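Local coordinates for methyltransferase (Streptococcus pyogenes, PDB 2ESR), which probably transfers a methyl group from S-adenosylmethionine to a nucleic acid base, most likely in ribosomal RNA, at residues A21-M25 against W154-Y159; D37-G41 against V58-K62; F101-D107 against Q131-E137; V142-K146 against K163-Y167. One frame throughout, in Å; residues are numbered along the deposited sequence.

Interaction 1 (A21-M25 against W154-Y159); sequences AIFNM and WKEKIY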
# COMPACT_ATOMS: atom_id res chain seq x y z
N ALA A 21 14.88 3.59 21.86
CA ALA A 21 16.24 3.10 21.65
C ALA A 21 16.47 2.76 20.19
O ALA A 21 17.46 3.17 19.59
CB ALA A 21 16.49 1.88 22.52
N ILE A 22 15.55 1.99 19.61
CA ILE A 22 15.66 1.60 18.22
C ILE A 22 15.77 2.82 17.31
O ILE A 22 16.67 2.91 16.48
CB ILE A 22 14.45 0.76 17.78
CG1 ILE A 22 14.45 -0.58 18.52
CG2 ILE A 22 14.46 0.57 16.27
CD1 ILE A 22 13.26 -1.46 18.22
N PHE A 23 14.86 3.77 17.48
CA PHE A 23 14.89 4.93 16.61
C PHE A 23 16.05 5.88 16.83
O PHE A 23 16.37 6.68 15.96
CB PHE A 23 13.54 5.65 16.67
CG PHE A 23 12.49 4.95 15.87
CD1 PHE A 23 12.47 5.06 14.48
CD2 PHE A 23 11.57 4.10 16.49
CE1 PHE A 23 11.56 4.34 13.72
CE2 PHE A 23 10.65 3.37 15.73
CZ PHE A 23 10.65 3.49 14.34
N ASN A 24 16.71 5.77 17.99
CA ASN A 24 17.87 6.61 18.24
C ASN A 24 19.03 6.01 17.46
O ASN A 24 20.03 6.67 17.18
CB ASN A 24 18.22 6.65 19.73
CG ASN A 24 17.31 7.57 20.51
OD1 ASN A 24 16.90 8.62 20.01
ND2 ASN A 24 16.99 7.20 21.75
N MSE A 25 18.88 4.74 17.10
CA MSE A 25 19.90 4.03 16.33
C MSE A 25 19.82 4.37 14.85
O MSE A 25 20.85 4.57 14.20
CB MSE A 25 19.71 2.52 16.46
CG MSE A 25 20.01 1.92 17.81
SE MSE A 25 19.65 0.02 17.74
CE MSE A 25 21.02 -0.50 16.47
N TRP A 154 25.52 -2.86 9.82
CA TRP A 154 25.99 -1.51 10.08
C TRP A 154 26.06 -1.30 11.58
O TRP A 154 27.07 -0.82 12.10
CB TRP A 154 25.03 -0.50 9.43
CG TRP A 154 25.26 0.92 9.84
CD1 TRP A 154 26.45 1.60 9.84
CD2 TRP A 154 24.27 1.85 10.27
NE1 TRP A 154 26.25 2.90 10.25
CE2 TRP A 154 24.92 3.08 10.52
CE3 TRP A 154 22.88 1.76 10.48
CZ2 TRP A 154 24.24 4.21 10.96
CZ3 TRP A 154 22.20 2.89 10.92
CH2 TRP A 154 22.88 4.10 11.15
N LYS A 155 24.98 -1.66 12.27
CA LYS A 155 24.91 -1.51 13.72
C LYS A 155 24.20 -2.71 14.33
O LYS A 155 23.34 -3.33 13.71
CB LYS A 155 24.13 -0.26 14.10
CG LYS A 155 24.82 1.06 13.84
CD LYS A 155 23.93 2.20 14.32
CE LYS A 155 24.63 3.54 14.24
NZ LYS A 155 23.75 4.64 14.72
N GLU A 156 24.57 -3.03 15.56
CA GLU A 156 23.96 -4.12 16.29
C GLU A 156 24.06 -3.74 17.75
O GLU A 156 25.14 -3.42 18.25
CB GLU A 156 24.68 -5.44 15.99
CG GLU A 156 26.17 -5.42 16.24
CD GLU A 156 26.89 -6.51 15.46
OE1 GLU A 156 26.42 -7.68 15.50
OE2 GLU A 156 27.92 -6.21 14.82
N LYS A 157 22.92 -3.74 18.43
CA LYS A 157 22.90 -3.38 19.84
C LYS A 157 22.03 -4.35 20.62
O LYS A 157 20.96 -4.75 20.16
CB LYS A 157 22.38 -1.96 20.03
CG LYS A 157 22.38 -1.48 21.48
CD LYS A 157 22.10 0.01 21.58
CE LYS A 157 22.11 0.48 23.04
NZ LYS A 157 23.41 0.18 23.71
N ILE A 158 22.50 -4.73 21.80
CA ILE A 158 21.77 -5.64 22.65
C ILE A 158 21.33 -4.90 23.90
O ILE A 158 22.14 -4.28 24.58
CB ILE A 158 22.66 -6.83 23.09
CG1 ILE A 158 23.07 -7.65 21.87
CG2 ILE A 158 21.91 -7.70 24.10
CD1 ILE A 158 23.97 -8.84 22.19
N TYR A 159 20.03 -4.95 24.19
CA TYR A 159 19.51 -4.32 25.39
C TYR A 159 18.27 -5.04 25.88
O TYR A 159 17.41 -5.42 25.09
CB TYR A 159 19.24 -2.82 25.19
CG TYR A 159 18.76 -2.39 23.82
CD1 TYR A 159 19.24 -1.22 23.25
CD2 TYR A 159 17.80 -3.12 23.12
CE1 TYR A 159 18.78 -0.77 22.02
CE2 TYR A 159 17.32 -2.68 21.88
CZ TYR A 159 17.82 -1.50 21.34
OH TYR A 159 17.38 -1.03 20.13
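Met25, a selenomethionine, and Tyr159 meet where helix 19-26 lies on the antiparallel end of the Rossmann-like methyltransferase sheet. Helix and strand segments run nearly antiparallel, 160° apart, with axes 10.5 Å from each other.

The packing is tight at Tyr159 and Met25. Tyr159 sets out toward the helix, with Tyr159 CE1 3.5 Å from Ala21 CB. The Ile22 and Tyr159 side chains cross at about a right angle, with Ile22 CG1 3.4 Å from Tyr159 OH. Met25 SE reaches Tyr159 OH at 3.5 Å. Met25 SE lies 5.4 Å from the centroid of the Tyr159 ring, an oblique Met-aromatic contact. A bend at chi3 (65°) turns Met25 CE along the strand, 3.9 Å from Lys155 CB.

The contact is looser toward solvent. Lys157 touches Met25 through CB, which lies near both SE and CE; the end of its chain leads away. At the other end Trp154 and Lys155 both face Val166, a classic beta bulge in the pairing with strand 162-169. Lys155 CG lies over one face of the Trp154 ring. Beyond CG the chain stays extended. Lys155 NZ thus reaches Met25 O at 2.9 Å, in the carbonyl plane on a lone pair.

Interaction 2 (D37-G41 against V58-K62); sequences DLFAG and VLVEK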
# COMPACT_ATOMS: atom_id res chain seq x y z
N ASP A 37 7.10 -3.14 6.60
CA ASP A 37 7.11 -3.85 7.88
C ASP A 37 6.57 -5.25 7.63
O ASP A 37 5.35 -5.45 7.56
CB ASP A 37 6.23 -3.12 8.89
CG ASP A 37 6.49 -3.55 10.32
OD1 ASP A 37 7.01 -4.67 10.53
OD2 ASP A 37 6.15 -2.78 11.25
N LEU A 38 7.48 -6.21 7.47
CA LEU A 38 7.10 -7.59 7.23
C LEU A 38 6.96 -8.26 8.60
O LEU A 38 7.71 -7.94 9.53
CB LEU A 38 8.18 -8.28 6.39
CG LEU A 38 8.38 -7.70 4.99
CD1 LEU A 38 9.53 -8.41 4.28
CD2 LEU A 38 7.09 -7.85 4.19
N PHE A 39 6.03 -9.19 8.71
CA PHE A 39 5.76 -9.86 9.98
C PHE A 39 5.50 -8.72 10.96
O PHE A 39 6.05 -8.68 12.06
CB PHE A 39 6.98 -10.68 10.43
CG PHE A 39 7.62 -11.49 9.33
CD1 PHE A 39 8.70 -10.98 8.62
CD2 PHE A 39 7.14 -12.75 9.01
CE1 PHE A 39 9.29 -11.72 7.59
CE2 PHE A 39 7.72 -13.50 7.98
CZ PHE A 39 8.80 -12.98 7.27
N ALA A 40 4.65 -7.79 10.53
CA ALA A 40 4.33 -6.57 11.27
C ALA A 40 3.86 -6.65 12.72
O ALA A 40 4.07 -5.70 13.48
CB ALA A 40 3.35 -5.74 10.46
N GLY A 41 3.21 -7.74 13.10
CA GLY A 41 2.73 -7.86 14.47
C GLY A 41 1.68 -6.81 14.78
O GLY A 41 0.61 -6.80 14.18
N VAL A 58 3.99 0.05 4.32
CA VAL A 58 3.25 -1.11 3.87
C VAL A 58 3.52 -2.11 4.98
O VAL A 58 4.68 -2.36 5.32
CB VAL A 58 3.77 -1.69 2.54
CG1 VAL A 58 3.10 -3.04 2.26
CG2 VAL A 58 3.48 -0.73 1.40
N LEU A 59 2.46 -2.65 5.57
CA LEU A 59 2.61 -3.63 6.63
C LEU A 59 2.05 -4.97 6.16
O LEU A 59 0.99 -5.01 5.53
CB LEU A 59 1.85 -3.19 7.89
CG LEU A 59 2.36 -1.97 8.66
CD1 LEU A 59 2.08 -0.69 7.86
CD2 LEU A 59 1.66 -1.90 10.01
N VAL A 60 2.77 -6.05 6.44
CA VAL A 60 2.31 -7.38 6.05
C VAL A 60 2.23 -8.22 7.31
O VAL A 60 3.21 -8.37 8.02
CB VAL A 60 3.27 -8.07 5.07
CG1 VAL A 60 2.67 -9.41 4.62
CG2 VAL A 60 3.54 -7.18 3.87
N GLU A 61 1.04 -8.75 7.59
CA GLU A 61 0.83 -9.57 8.77
C GLU A 61 -0.28 -10.56 8.46
O GLU A 61 -1.38 -10.15 8.09
CB GLU A 61 0.45 -8.69 9.97
CG GLU A 61 0.10 -9.46 11.23
CD GLU A 61 1.22 -10.39 11.67
OE1 GLU A 61 2.35 -9.90 11.91
OE2 GLU A 61 0.97 -11.61 11.77
N LYS A 62 0.02 -11.84 8.61
CA LYS A 62 -0.94 -12.90 8.32
C LYS A 62 -1.94 -13.24 9.44
O LYS A 62 -3.05 -13.69 9.16
CB LYS A 62 -0.20 -14.18 7.92
CG LYS A 62 -0.44 -14.61 6.48
CD LYS A 62 -1.93 -14.78 6.20
CE LYS A 62 -2.18 -15.19 4.76
NZ LYS A 62 -3.63 -15.20 4.44
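Glu61 reaches across the ends of two neighbouring parallel strands to the backbone of Gly41. Its CG is anti to the backbone N, chi1 176°, and the chain then bends at chi2. This brings Glu61 OE1 to 2.6 Å from Gly41 N. The N-H meets the anti side of the oxygen, 27° out of the carboxylate plane. The other oxygen, OE2, accepts Asn63 N. Both oxygens are therefore held, which should fix the rotation of the group.

Behind it, Ala40 points its CB at the second strand. Ala40 CB lies 3.9 Å from Leu59 CB, on the side of the sheet that also carries Asp37. Asp37 CB is 4.0 Å from Leu59 CG. Leu38 and Val60 are on the opposite face. They lie side by side and point the same way, with CD2 of Leu38 3.6 Å from CG2 of Val60. Helix 111-124 packs on Leu38, and helix 90-96 on Val60.

Backbone bonds hold the pairing. Asp37 N donates to Val58 O at 2.8 Å, and Val60 N to Asp37 O at 2.9 Å. Past the strand end, Phe39 takes a left-handed backbone, and Ala40 N still finds Val60 O at 3.0 Å.

Strand 34-38, helix 44-51 and strand 56-60 form a beta-alpha-beta unit. Gly41 opens a glycine-rich turn consistent with the first sequence motif of the Rossmann-like methyltransferases. In relatives, this turn and an acid ending the second strand commonly contact S-adenosylmethionine.

Interaction 3 (F101-D107 against Q131-E137); sequences FDLVFLD and QVMVVCE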
# COMPACT_ATOMS: atom_id res chain seq x y z
N PHE A 101 11.99 0.44 -1.17
CA PHE A 101 11.71 0.76 0.22
C PHE A 101 12.96 1.29 0.89
O PHE A 101 14.05 0.77 0.68
CB PHE A 101 11.19 -0.48 0.94
CG PHE A 101 9.81 -0.87 0.51
CD1 PHE A 101 8.70 -0.22 1.04
CD2 PHE A 101 9.61 -1.84 -0.47
CE1 PHE A 101 7.42 -0.51 0.60
CE2 PHE A 101 8.32 -2.15 -0.91
CZ PHE A 101 7.23 -1.48 -0.38
N ASP A 102 12.79 2.34 1.69
CA ASP A 102 13.90 2.98 2.36
C ASP A 102 14.19 2.44 3.75
O ASP A 102 15.32 2.52 4.25
CB ASP A 102 13.63 4.48 2.45
CG ASP A 102 13.26 5.08 1.11
OD1 ASP A 102 12.05 5.31 0.86
OD2 ASP A 102 14.17 5.31 0.30
N LEU A 103 13.17 1.87 4.38
CA LEU A 103 13.31 1.32 5.72
C LEU A 103 12.48 0.05 5.81
O LEU A 103 11.28 0.06 5.53
CB LEU A 103 12.83 2.35 6.75
CG LEU A 103 12.81 1.98 8.24
CD1 LEU A 103 14.20 1.54 8.72
CD2 LEU A 103 12.33 3.20 9.05
N VAL A 104 13.11 -1.04 6.20
CA VAL A 104 12.43 -2.32 6.30
C VAL A 104 12.58 -2.86 7.71
O VAL A 104 13.68 -2.89 8.25
CB VAL A 104 13.03 -3.33 5.29
CG1 VAL A 104 12.32 -4.67 5.41
CG2 VAL A 104 12.91 -2.79 3.87
N PHE A 105 11.47 -3.27 8.31
CA PHE A 105 11.50 -3.85 9.64
C PHE A 105 11.22 -5.34 9.53
O PHE A 105 10.25 -5.75 8.89
CB PHE A 105 10.45 -3.20 10.54
CG PHE A 105 10.79 -1.79 10.94
CD1 PHE A 105 11.87 -1.54 11.76
CD2 PHE A 105 10.04 -0.72 10.47
CE1 PHE A 105 12.22 -0.22 12.11
CE2 PHE A 105 10.37 0.60 10.81
CZ PHE A 105 11.47 0.84 11.63
N LEU A 106 12.07 -6.15 10.15
CA LEU A 106 11.93 -7.61 10.11
C LEU A 106 12.04 -8.21 11.50
O LEU A 106 13.07 -8.08 12.16
CB LEU A 106 13.01 -8.24 9.23
CG LEU A 106 13.19 -7.82 7.77
CD1 LEU A 106 14.30 -8.68 7.15
CD2 LEU A 106 11.89 -8.00 6.99
N ASP A 107 10.98 -8.87 11.93
CA ASP A 107 10.95 -9.55 13.23
C ASP A 107 10.08 -10.77 12.98
O ASP A 107 8.91 -10.82 13.38
CB ASP A 107 10.33 -8.67 14.32
CG ASP A 107 10.39 -9.31 15.69
OD1 ASP A 107 10.13 -8.62 16.70
OD2 ASP A 107 10.69 -10.52 15.76
N GLN A 131 19.98 3.52 -0.25
CA GLN A 131 20.25 3.89 1.14
C GLN A 131 19.35 3.20 2.15
O GLN A 131 19.11 3.72 3.24
CB GLN A 131 20.11 5.41 1.29
CG GLN A 131 21.11 6.19 0.47
CD GLN A 131 22.53 5.86 0.86
OE1 GLN A 131 22.89 5.91 2.03
NE2 GLN A 131 23.36 5.53 -0.13
N VAL A 132 18.88 2.01 1.80
CA VAL A 132 17.99 1.27 2.69
C VAL A 132 18.61 0.88 4.03
O VAL A 132 19.82 0.68 4.15
CB VAL A 132 17.50 -0.03 2.00
CG1 VAL A 132 18.65 -1.01 1.90
CG2 VAL A 132 16.35 -0.65 2.77
N MSE A 133 17.75 0.79 5.03
CA MSE A 133 18.15 0.32 6.34
C MSE A 133 17.18 -0.84 6.61
O MSE A 133 15.96 -0.65 6.59
CB MSE A 133 17.98 1.40 7.42
CG MSE A 133 19.10 2.41 7.41
SE MSE A 133 18.86 3.63 8.88
CE MSE A 133 17.38 4.62 8.20
N VAL A 134 17.72 -2.04 6.78
CA VAL A 134 16.91 -3.22 7.10
C VAL A 134 17.16 -3.48 8.58
O VAL A 134 18.25 -3.92 8.99
CB VAL A 134 17.31 -4.45 6.26
CG1 VAL A 134 16.43 -5.64 6.64
CG2 VAL A 134 17.11 -4.14 4.78
N VAL A 135 16.15 -3.18 9.38
CA VAL A 135 16.21 -3.31 10.83
C VAL A 135 15.60 -4.60 11.32
O VAL A 135 14.41 -4.86 11.14
CB VAL A 135 15.48 -2.12 11.50
CG1 VAL A 135 15.59 -2.22 13.00
CG2 VAL A 135 16.08 -0.81 11.01
N CYS A 136 16.43 -5.40 11.98
CA CYS A 136 16.01 -6.68 12.50
C CYS A 136 15.99 -6.70 14.01
O CYS A 136 16.98 -6.38 14.65
CB CYS A 136 16.96 -7.78 12.02
SG CYS A 136 17.23 -7.79 10.23
N GLU A 137 14.85 -7.06 14.59
CA GLU A 137 14.75 -7.15 16.05
C GLU A 137 14.58 -8.64 16.34
O GLU A 137 13.69 -9.29 15.79
CB GLU A 137 13.55 -6.36 16.57
CG GLU A 137 13.40 -6.43 18.09
CD GLU A 137 12.37 -5.46 18.63
OE1 GLU A 137 11.31 -5.29 17.98
OE2 GLU A 137 12.62 -4.86 19.70
O HOH W 1 16.79 4.88 4.16
O HOH W 2 9.26 -6.06 16.49
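Phe105 and Val135 lie side by side on one face of a parallel strand pair. The Phe105 ring sits beside the valine, with CD1 3.7 Å from Val135 CB. Leu103 shares this face. It swings CG away from its own nitrogen (chi1 177°), and the bend at chi2 brings Leu103 CD1 to 3.8 Å from Val135 CG2.

On the other face Leu106 takes another rotamer, with CG beside the backbone N (chi1 -56°). Leu106 CD1 lies 3.7 Å from Val134 CG1, the two side chains at a slant. Val132 is the exception among the valines. Its CG1 sits between N and the carbonyl carbon, and Val132 CG2 meets Phe101 O at 3.4 Å.

Five backbone hydrogen bonds join the strands, among them Val135 N to Val104 O at 2.7 Å. At the start, Asp102 O accepts both Met133 N and a water that also donates to Gln131 O. At the far end the carboxylates of Asp107 and Glu137 are turned 56° apart. A second water donates to Asp107 OD1 at 2.7 Å and Glu137 OE1 at 2.6 Å. Asp107 sits where related nucleic acid methyltransferases carry the (N/D)PP(Y/F) motif, so it probably borders the active site.

The pair is central in the sheet. Strand 34-38 flanks it beside 101-106, and strand 162-169 beside 132-139. Helix 19-26 packs on the Phe105 face, helix 111-124 on the Leu106 face.

Interaction 4 (V142-K146 against K163-Y167); sequences VLLPK and KVTVY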
# COMPACT_ATOMS: atom_id res chain seq x y z
N VAL A 142 20.14 -14.69 19.30
CA VAL A 142 20.16 -14.94 17.86
C VAL A 142 21.39 -14.32 17.21
O VAL A 142 21.64 -13.12 17.35
CB VAL A 142 18.89 -14.37 17.16
CG1 VAL A 142 19.02 -14.50 15.65
CG2 VAL A 142 17.66 -15.11 17.64
N LEU A 143 22.16 -15.13 16.51
CA LEU A 143 23.35 -14.65 15.83
C LEU A 143 23.07 -14.52 14.34
O LEU A 143 22.68 -15.49 13.70
CB LEU A 143 24.52 -15.60 16.08
CG LEU A 143 24.93 -15.74 17.54
CD1 LEU A 143 26.04 -16.77 17.68
CD2 LEU A 143 25.38 -14.38 18.07
N LEU A 144 23.24 -13.32 13.81
CA LEU A 144 22.99 -13.09 12.40
C LEU A 144 24.32 -12.93 11.66
O LEU A 144 25.30 -12.46 12.22
CB LEU A 144 22.12 -11.84 12.22
CG LEU A 144 20.73 -11.90 12.87
CD1 LEU A 144 20.04 -10.55 12.68
CD2 LEU A 144 19.90 -13.02 12.25
N PRO A 145 24.35 -13.30 10.37
CA PRO A 145 25.57 -13.19 9.57
C PRO A 145 25.96 -11.75 9.26
O PRO A 145 25.10 -10.87 9.11
CB PRO A 145 25.23 -13.99 8.32
CG PRO A 145 23.78 -13.68 8.14
CD PRO A 145 23.22 -13.79 9.55
N LYS A 146 27.26 -11.50 9.16
CA LYS A 146 27.74 -10.16 8.87
C LYS A 146 27.29 -9.67 7.50
O LYS A 146 27.10 -8.47 7.30
CB LYS A 146 29.27 -10.10 8.95
CG LYS A 146 29.78 -10.05 10.38
CD LYS A 146 31.25 -9.65 10.43
CE LYS A 146 31.73 -9.47 11.86
NZ LYS A 146 33.17 -9.09 11.91
N LYS A 163 17.83 -7.84 20.67
CA LYS A 163 18.96 -7.34 19.92
C LYS A 163 18.44 -6.77 18.62
O LYS A 163 17.57 -7.36 17.98
CB LYS A 163 19.96 -8.47 19.62
CG LYS A 163 21.17 -7.99 18.85
CD LYS A 163 22.27 -9.04 18.77
CE LYS A 163 21.89 -10.19 17.88
NZ LYS A 163 23.05 -11.14 17.75
N VAL A 164 18.96 -5.60 18.26
CA VAL A 164 18.58 -4.95 17.02
C VAL A 164 19.80 -4.94 16.12
O VAL A 164 20.88 -4.50 16.52
CB VAL A 164 18.11 -3.49 17.24
CG1 VAL A 164 17.90 -2.81 15.89
CG2 VAL A 164 16.81 -3.48 18.04
N THR A 165 19.62 -5.45 14.91
CA THR A 165 20.69 -5.50 13.93
C THR A 165 20.21 -4.74 12.71
O THR A 165 19.10 -4.97 12.22
CB THR A 165 20.99 -6.95 13.52
OG1 THR A 165 21.32 -7.73 14.68
CG2 THR A 165 22.16 -7.01 12.54
N VAL A 166 21.02 -3.82 12.22
CA VAL A 166 20.64 -3.04 11.05
C VAL A 166 21.57 -3.35 9.90
O VAL A 166 22.79 -3.23 10.04
CB VAL A 166 20.72 -1.53 11.33
CG1 VAL A 166 20.23 -0.75 10.10
CG2 VAL A 166 19.91 -1.18 12.57
N TYR A 167 21.01 -3.76 8.77
CA TYR A 167 21.80 -4.06 7.58
C TYR A 167 21.65 -2.91 6.60
O TYR A 167 20.58 -2.29 6.52
CB TYR A 167 21.31 -5.33 6.88
CG TYR A 167 21.67 -6.61 7.59
CD1 TYR A 167 20.85 -7.15 8.58
CD2 TYR A 167 22.85 -7.30 7.27
CE1 TYR A 167 21.18 -8.34 9.22
CE2 TYR A 167 23.19 -8.49 7.91
CZ TYR A 167 22.35 -9.01 8.88
OH TYR A 167 22.67 -10.19 9.50
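Leu144 faces Thr165 where the irregular chain 142-146 runs beside strand 163-167, their end-to-end directions 27° apart and Leu144 CA 8.1 Å from Thr165 CA. The strand belongs to the antiparallel part of the Rossmann-like methyltransferase sheet. The loop lies over one of its faces and links strands 132-139 and 147-148.

Side chains span the distance. Every second residue of the strand, Lys163, Thr165 and Tyr167, sets out toward the loop. Leu144 enters between the last two. Leu144 CD1 is 3.7 Å from Thr165 OG1 and 4.3 Å from Tyr167 CE1, at the edge of the ring. Helix 111-124 adds to this packing: Ile115 touches Leu144, Val116 touches Pro145, and Ile119 touches Tyr167.

Polar groups tie both ends to loop carbonyls. Lys163 bends at chi3 (70°) and brings NZ to Val142 O. The modelled bond is very short, so its length is doubtful. Leu143 CD2 lies 4.0 Å from Lys163 NZ. At the other end the Tyr167 ring crosses Pro145 at about a right angle. Pro145 CD is 3.6 Å from Tyr167 OH. Tyr167 OH donates to Pro145 O at 2.6 Å, with the donor in the carbonyl plane and Pro145 O in the ring plane.

All four contacts reach one mixed sheet. Interaction 3 is central, about 12 Å centre to centre from each of the others, and touches them all. It joins interaction 2 through Leu38 N and Phe105 O, 3.1 Å apart. It meets interaction 4 through Cys136 N and Thr165 O, 2.7 Å apart. Interactions 1 and 4 use adjacent strands, with Lys155 O 2.8 Å from Val166 N. Interactions 2 and 4 stay separate, their nearest atoms about 12 Å apart. The probable cofactor turn at Gly41 belongs to interaction 2. The strand end at Asp107, where relatives have their (N/D)PP(Y/F) motif, belongs to interaction 3. Phe39 CB and Asp107 O, 3.5 Å apart, bring these two regions together.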